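Local coordinates for large adhesion protein (Lap) involved in biofilm formation (Marinobacter hydrocarbonoclasticus, PDB 6XI3) that probably extends a bacterial RTX adhesin toward its target during biofilm formation, as tandem Ig-like beta-sandwich domains whose junctions bind calcium, at residues A[42-47]-A[88-93]; A[61-66]-A[96-101]. One frame throughout, in Å; residues are numbered along the deposited sequence.

Contact 1 of 2, residues A[42-47]-A[88-93]; sequences QTANLS and VDISSL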
loop_
_atom_site.group_PDB
_atom_site.type_symbol
_atom_site.label_atom_id
_atom_site.label_comp_id
_atom_site.label_asym_id
_atom_site.label_seq_id
_atom_site.Cartn_x
_atom_site.Cartn_y
_atom_site.Cartn_z
ATOM N N GLN A 42 -27.930 20.768 -38.637
ATOM C CA GLN A 42 -28.356 21.754 -37.583
ATOM C C GLN A 42 -29.375 22.729 -38.188
ATOM O O GLN A 42 -29.113 23.980 -38.258
ATOM C CB GLN A 42 -27.149 22.492 -37.006
ATOM C CG GLN A 42 -26.117 21.547 -36.413
ATOM C CD GLN A 42 -24.897 22.314 -35.977
ATOM O OE1 GLN A 42 -23.911 22.387 -36.700
ATOM N NE2 GLN A 42 -25.007 23.006 -34.857
ATOM N N THR A 43 -30.446 22.153 -38.719
ATOM C CA THR A 43 -31.546 22.903 -39.358
ATOM C C THR A 43 -32.854 22.322 -38.870
ATOM O O THR A 43 -32.852 21.207 -38.380
ATOM C CB THR A 43 -31.532 22.819 -40.891
ATOM O OG1 THR A 43 -31.689 21.458 -41.302
ATOM C CG2 THR A 43 -30.268 23.393 -41.475
ATOM N N ALA A 44 -33.935 23.063 -39.047
ATOM C CA ALA A 44 -35.278 22.559 -38.722
ATOM C C ALA A 44 -36.221 22.950 -39.844
ATOM O O ALA A 44 -36.022 24.001 -40.481
ATOM C CB ALA A 44 -35.747 23.122 -37.406
ATOM N N ASN A 45 -37.250 22.139 -40.001
ATOM C CA ASN A 45 -38.380 22.404 -40.921
ATOM C C ASN A 45 -39.626 22.541 -40.058
ATOM O O ASN A 45 -39.850 21.656 -39.141
ATOM C CB ASN A 45 -38.541 21.321 -41.984
ATOM C CG ASN A 45 -37.279 21.041 -42.776
ATOM O OD1 ASN A 45 -36.318 21.825 -42.752
ATOM N ND2 ASN A 45 -37.314 19.937 -43.521
ATOM N N LEU A 46 -40.365 23.624 -40.318
ATOM C CA LEU A 46 -41.609 24.016 -39.613
ATOM C C LEU A 46 -42.723 24.139 -40.645
ATOM O O LEU A 46 -42.436 24.580 -41.763
ATOM C CB LEU A 46 -41.433 25.409 -39.010
ATOM C CG LEU A 46 -40.198 25.630 -38.170
ATOM C CD1 LEU A 46 -40.037 27.098 -37.879
ATOM C CD2 LEU A 46 -40.307 24.844 -36.884
ATOM N N SER A 47 -43.955 23.925 -40.217
ATOM C CA SER A 47 -45.155 24.272 -41.005
ATOM C C SER A 47 -46.302 24.656 -40.067
ATOM O O SER A 47 -46.211 24.447 -38.839
ATOM C CB SER A 47 -45.530 23.138 -41.939
ATOM O OG SER A 47 -45.715 21.924 -41.225
ATOM N N VAL A 88 -34.299 25.980 -41.682
ATOM C CA VAL A 88 -34.072 27.077 -40.703
ATOM C C VAL A 88 -32.779 26.755 -39.940
ATOM O O VAL A 88 -32.663 25.655 -39.418
ATOM C CB VAL A 88 -35.257 27.252 -39.740
ATOM C CG1 VAL A 88 -34.940 28.278 -38.667
ATOM C CG2 VAL A 88 -36.528 27.615 -40.506
ATOM N N ASP A 89 -31.866 27.701 -39.863
ATOM C CA ASP A 89 -30.544 27.541 -39.209
ATOM C C ASP A 89 -30.702 27.519 -37.686
ATOM O O ASP A 89 -31.007 28.577 -37.112
ATOM C CB ASP A 89 -29.638 28.699 -39.588
ATOM C CG ASP A 89 -28.175 28.443 -39.249
ATOM O OD1 ASP A 89 -27.843 27.419 -38.555
ATOM O OD2 ASP A 89 -27.388 29.246 -39.699
ATOM N N ILE A 90 -30.448 26.375 -37.057
ATOM C CA ILE A 90 -30.428 26.276 -35.569
ATOM C C ILE A 90 -29.021 25.947 -35.057
ATOM O O ILE A 90 -28.907 25.546 -33.884
ATOM C CB ILE A 90 -31.504 25.302 -35.078
ATOM C CG1 ILE A 90 -31.384 23.921 -35.717
ATOM C CG2 ILE A 90 -32.882 25.927 -35.353
ATOM C CD1 ILE A 90 -32.359 22.914 -35.154
ATOM N N SER A 91 -27.991 26.285 -35.833
ATOM C CA SER A 91 -26.575 26.109 -35.426
ATOM C C SER A 91 -26.242 27.046 -34.258
ATOM O O SER A 91 -25.324 26.729 -33.525
ATOM C CB SER A 91 -25.624 26.304 -36.571
ATOM O OG SER A 91 -25.660 27.648 -37.006
ATOM N N SER A 92 -26.970 28.144 -34.074
ATOM C CA SER A 92 -26.789 29.058 -32.916
ATOM C C SER A 92 -27.324 28.403 -31.634
ATOM O O SER A 92 -27.029 28.916 -30.566
ATOM C CB SER A 92 -27.437 30.397 -33.172
ATOM O OG SER A 92 -28.855 30.280 -33.263
ATOM N N LEU A 93 -28.130 27.346 -31.711
ATOM C CA LEU A 93 -28.800 26.824 -30.507
ATOM C C LEU A 93 -27.945 25.694 -29.930
ATOM O O LEU A 93 -27.175 25.064 -30.695
ATOM C CB LEU A 93 -30.210 26.336 -30.817
ATOM C CG LEU A 93 -31.122 27.397 -31.441
ATOM C CD1 LEU A 93 -32.520 26.839 -31.671
ATOM C CD2 LEU A 93 -31.173 28.642 -30.579
HETATM O O HOH W 1 -27.127 22.973 -33.578
#
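Ala44 and Val88 form an antiparallel hydrogen-bonded pair, and each backbone N and O is used. Ala44 N donates a hydrogen bond to Val88 O at 2.9 Å. Val88 N returns a bond to Ala44 O. A third bond runs from Ile90 N to Gln42 O (3.0 Å), but here the donor stands 41° out of the carbonyl plane. Val88 O also takes a CA-H...O contact from Thr43. The pairing joins strands 43-51 and 82-89 in the three-stranded sheet of an Ig-like beta-sandwich, just where the second strand gives way to a type I turn, Ile90 to Leu93. An Asx turn overlaps its start: Asp89 OD1 accepts from Ser91 N at 3.0 Å and from Ser91 OG at 2.7 Å, both from the same face of the carboxylate. The side chain of Gln42 lies alongside Ser91, with NE2 3.5 Å from Ser91 CA. A water donates to Ile90 O and lies 2.5 Å from Gln42 NE2, too short for an ordinary N-H...O bond, so that link is doubtful. Ile90 CG1 sits between backbone N and carbonyl carbon (chi1 55°), which puts CD1 4.1 Å from Ala44 CB.

Contact 2 of 2, residues A[61-66]-A[96-101]; sequences ITITDS and GSLTVE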
loop_
_atom_site.group_PDB
_atom_site.type_symbol
_atom_site.label_atom_id
_atom_site.label_comp_id
_atom_site.label_asym_id
_atom_site.label_seq_id
_atom_site.Cartn_x
_atom_site.Cartn_y
_atom_site.Cartn_z
ATOM N N ILE A 61 -41.968 33.630 -35.781
ATOM C CA ILE A 61 -41.603 32.338 -35.173
ATOM C C ILE A 61 -40.401 32.581 -34.281
ATOM O O ILE A 61 -39.504 33.321 -34.695
ATOM C CB ILE A 61 -41.322 31.311 -36.266
ATOM C CG1 ILE A 61 -42.621 30.867 -36.923
ATOM C CG2 ILE A 61 -40.557 30.130 -35.700
ATOM C CD1 ILE A 61 -42.399 30.378 -38.303
ATOM N N THR A 62 -40.411 31.994 -33.101
ATOM C CA THR A 62 -39.181 31.892 -32.276
ATOM C C THR A 62 -38.889 30.415 -32.040
ATOM O O THR A 62 -39.835 29.578 -31.899
ATOM C CB THR A 62 -39.269 32.700 -30.980
ATOM O OG1 THR A 62 -40.319 32.052 -30.267
ATOM C CG2 THR A 62 -39.554 34.168 -31.221
ATOM N N ILE A 63 -37.608 30.096 -32.047
ATOM C CA ILE A 63 -37.124 28.769 -31.600
ATOM C C ILE A 63 -36.171 29.070 -30.458
ATOM O O ILE A 63 -35.200 29.799 -30.704
ATOM C CB ILE A 63 -36.452 27.992 -32.731
ATOM C CG1 ILE A 63 -37.261 28.091 -34.026
ATOM C CG2 ILE A 63 -36.241 26.559 -32.258
ATOM C CD1 ILE A 63 -36.706 27.264 -35.134
ATOM N N THR A 64 -36.513 28.585 -29.266
ATOM C CA THR A 64 -35.763 28.813 -28.017
ATOM C C THR A 64 -35.142 27.494 -27.554
ATOM O O THR A 64 -35.847 26.469 -27.486
ATOM C CB THR A 64 -36.682 29.394 -26.931
ATOM O OG1 THR A 64 -37.300 30.529 -27.522
ATOM C CG2 THR A 64 -35.958 29.791 -25.669
ATOM N N ASP A 65 -33.881 27.542 -27.155
ATOM C CA ASP A 65 -33.179 26.311 -26.718
ATOM C C ASP A 65 -33.151 26.241 -25.179
ATOM O O ASP A 65 -33.690 27.154 -24.503
ATOM C CB ASP A 65 -31.809 26.268 -27.390
ATOM C CG ASP A 65 -30.827 27.264 -26.813
ATOM O OD1 ASP A 65 -31.161 27.868 -25.758
ATOM O OD2 ASP A 65 -29.718 27.402 -27.393
ATOM N N SER A 66 -32.518 25.183 -24.660
ATOM C CA SER A 66 -32.393 24.844 -23.223
ATOM C C SER A 66 -31.615 25.923 -22.453
ATOM O O SER A 66 -31.635 25.871 -21.234
ATOM C CB SER A 66 -31.739 23.479 -23.067
ATOM O OG SER A 66 -30.462 23.457 -23.688
ATOM N N GLY A 96 -30.590 19.876 -26.415
ATOM C CA GLY A 96 -31.674 19.761 -25.435
ATOM C C GLY A 96 -33.001 20.074 -26.097
ATOM O O GLY A 96 -33.121 19.899 -27.339
ATOM N N SER A 97 -33.965 20.534 -25.310
ATOM C CA SER A 97 -35.335 20.822 -25.793
ATOM C C SER A 97 -35.290 22.036 -26.727
ATOM O O SER A 97 -34.472 22.935 -26.523
ATOM C CB SER A 97 -36.253 21.068 -24.638
ATOM O OG SER A 97 -35.754 22.190 -23.916
ATOM N N LEU A 98 -36.149 22.036 -27.733
ATOM C CA LEU A 98 -36.442 23.215 -28.577
ATOM C C LEU A 98 -37.907 23.534 -28.357
ATOM O O LEU A 98 -38.711 22.587 -28.466
ATOM C CB LEU A 98 -36.220 22.880 -30.054
ATOM C CG LEU A 98 -34.801 22.493 -30.433
ATOM C CD1 LEU A 98 -34.741 22.041 -31.886
ATOM C CD2 LEU A 98 -33.866 23.663 -30.176
ATOM N N THR A 99 -38.224 24.794 -28.080
ATOM C CA THR A 99 -39.622 25.293 -28.081
ATOM C C THR A 99 -39.807 26.266 -29.233
ATOM O O THR A 99 -39.064 27.274 -29.336
ATOM C CB THR A 99 -40.027 25.972 -26.760
ATOM O OG1 THR A 99 -39.618 25.080 -25.731
ATOM C CG2 THR A 99 -41.522 26.231 -26.667
ATOM N N VAL A 100 -40.749 25.925 -30.088
ATOM C CA VAL A 100 -41.168 26.747 -31.240
ATOM C C VAL A 100 -42.387 27.536 -30.766
ATOM O O VAL A 100 -43.295 26.904 -30.180
ATOM C CB VAL A 100 -41.475 25.863 -32.452
ATOM C CG1 VAL A 100 -41.914 26.699 -33.637
ATOM C CG2 VAL A 100 -40.304 24.977 -32.819
ATOM N N GLU A 101 -42.377 28.860 -30.926
ATOM C CA GLU A 101 -43.584 29.704 -30.661
ATOM C C GLU A 101 -43.955 30.367 -31.988
ATOM O O GLU A 101 -43.052 30.942 -32.628
ATOM C CB GLU A 101 -43.351 30.778 -29.589
ATOM C CG GLU A 101 -43.140 30.264 -28.168
ATOM C CD GLU A 101 -44.313 29.555 -27.485
ATOM O OE1 GLU A 101 -45.508 29.819 -27.866
ATOM O OE2 GLU A 101 -44.036 28.720 -26.574
HETATM O O HOH W 2 -39.563 29.998 -28.699
HETATM O O HOH W 3 -36.848 24.852 -25.191
HETATM O O HOH W 4 -31.717 22.952 -26.323
#
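Ile63 and Val100 meet on the inner face of an antiparallel strand pair, with Ile63 CG2 4.4 Å from Val100 CG2. The two belong to the middle strands, 58-64 and 96-105, of the four-stranded sheet in an Ig-like beta-sandwich. With chi1 at -44°, Ile63 CG1 sits beside the backbone N and CG2 lies anti to it; CG2 also reaches Leu98 CD2 at 4.3 Å. At the other end Ile61 CG2 lies 4.2 Å from Val100 CG1. Leu46 of the facing sheet covers Ile61 and Val100, and Leu93 covers Ile63 and Leu98.

Ile63 and Val100 are a non-hydrogen-bonded pair. The hydrogen-bonded pairs on either side are Thr62 with Glu101 and Thr64 with Thr99. Each has two N-H...O bonds, all close to straight; the N-H...O angle of Thr99 N to Thr64 O is 171°. CA-H...O contacts from Ile61, Ile63, Leu98 and Val100 add to the seam.

The outer face carries threonines, Glu101 and water. Thr62 OG1 touches Glu101 CB at 3.4 Å as the two side chains cross obliquely. Glu101 then bends at chi2 (-65°), carrying its carboxylate off from Thr62. One water binds Thr62 OG1, Thr64 OG1 and Thr99 O, so it spans Thr62 and Thr64, two residues apart on the same face of one strand, and a carbonyl of the other. A second water binds Thr64 O, Ser97 OG and Thr99 OG1.

Past Thr64 the direct backbone bonds stop. Asp65 OD1 accepts from Ala67 N, and OD2 from Asn69 ND2 and Val94 N. Ser66 OG bonds to Asp95 O; Asp95 is a calcium ligand. Here a third water bridges the loop residue Ser66 to strand 96-105, accepting from Ser66 N at 2.9 Å and donating to Ser97 O at 2.8 Å.

From the N terminus the chain passes 42-47, then 61-66, then 88-93, then 96-101. Contact 1 closes a loop of 40 residues and contact 2 one of 29. The two loops cross, because 61-66 lies within the first and 88-93 within the second. Each contact pairs strands within one sheet, contact 1 in the three-stranded sheet and contact 2 in the four-stranded one. Their centres lie about 10 Å apart. Strand 43-51 and the loop after strand 82-89 lay apolar side chains against the four-stranded sheet. After Leu93 the chain passes Asp95, a calcium ligand, before entering strand 96-105.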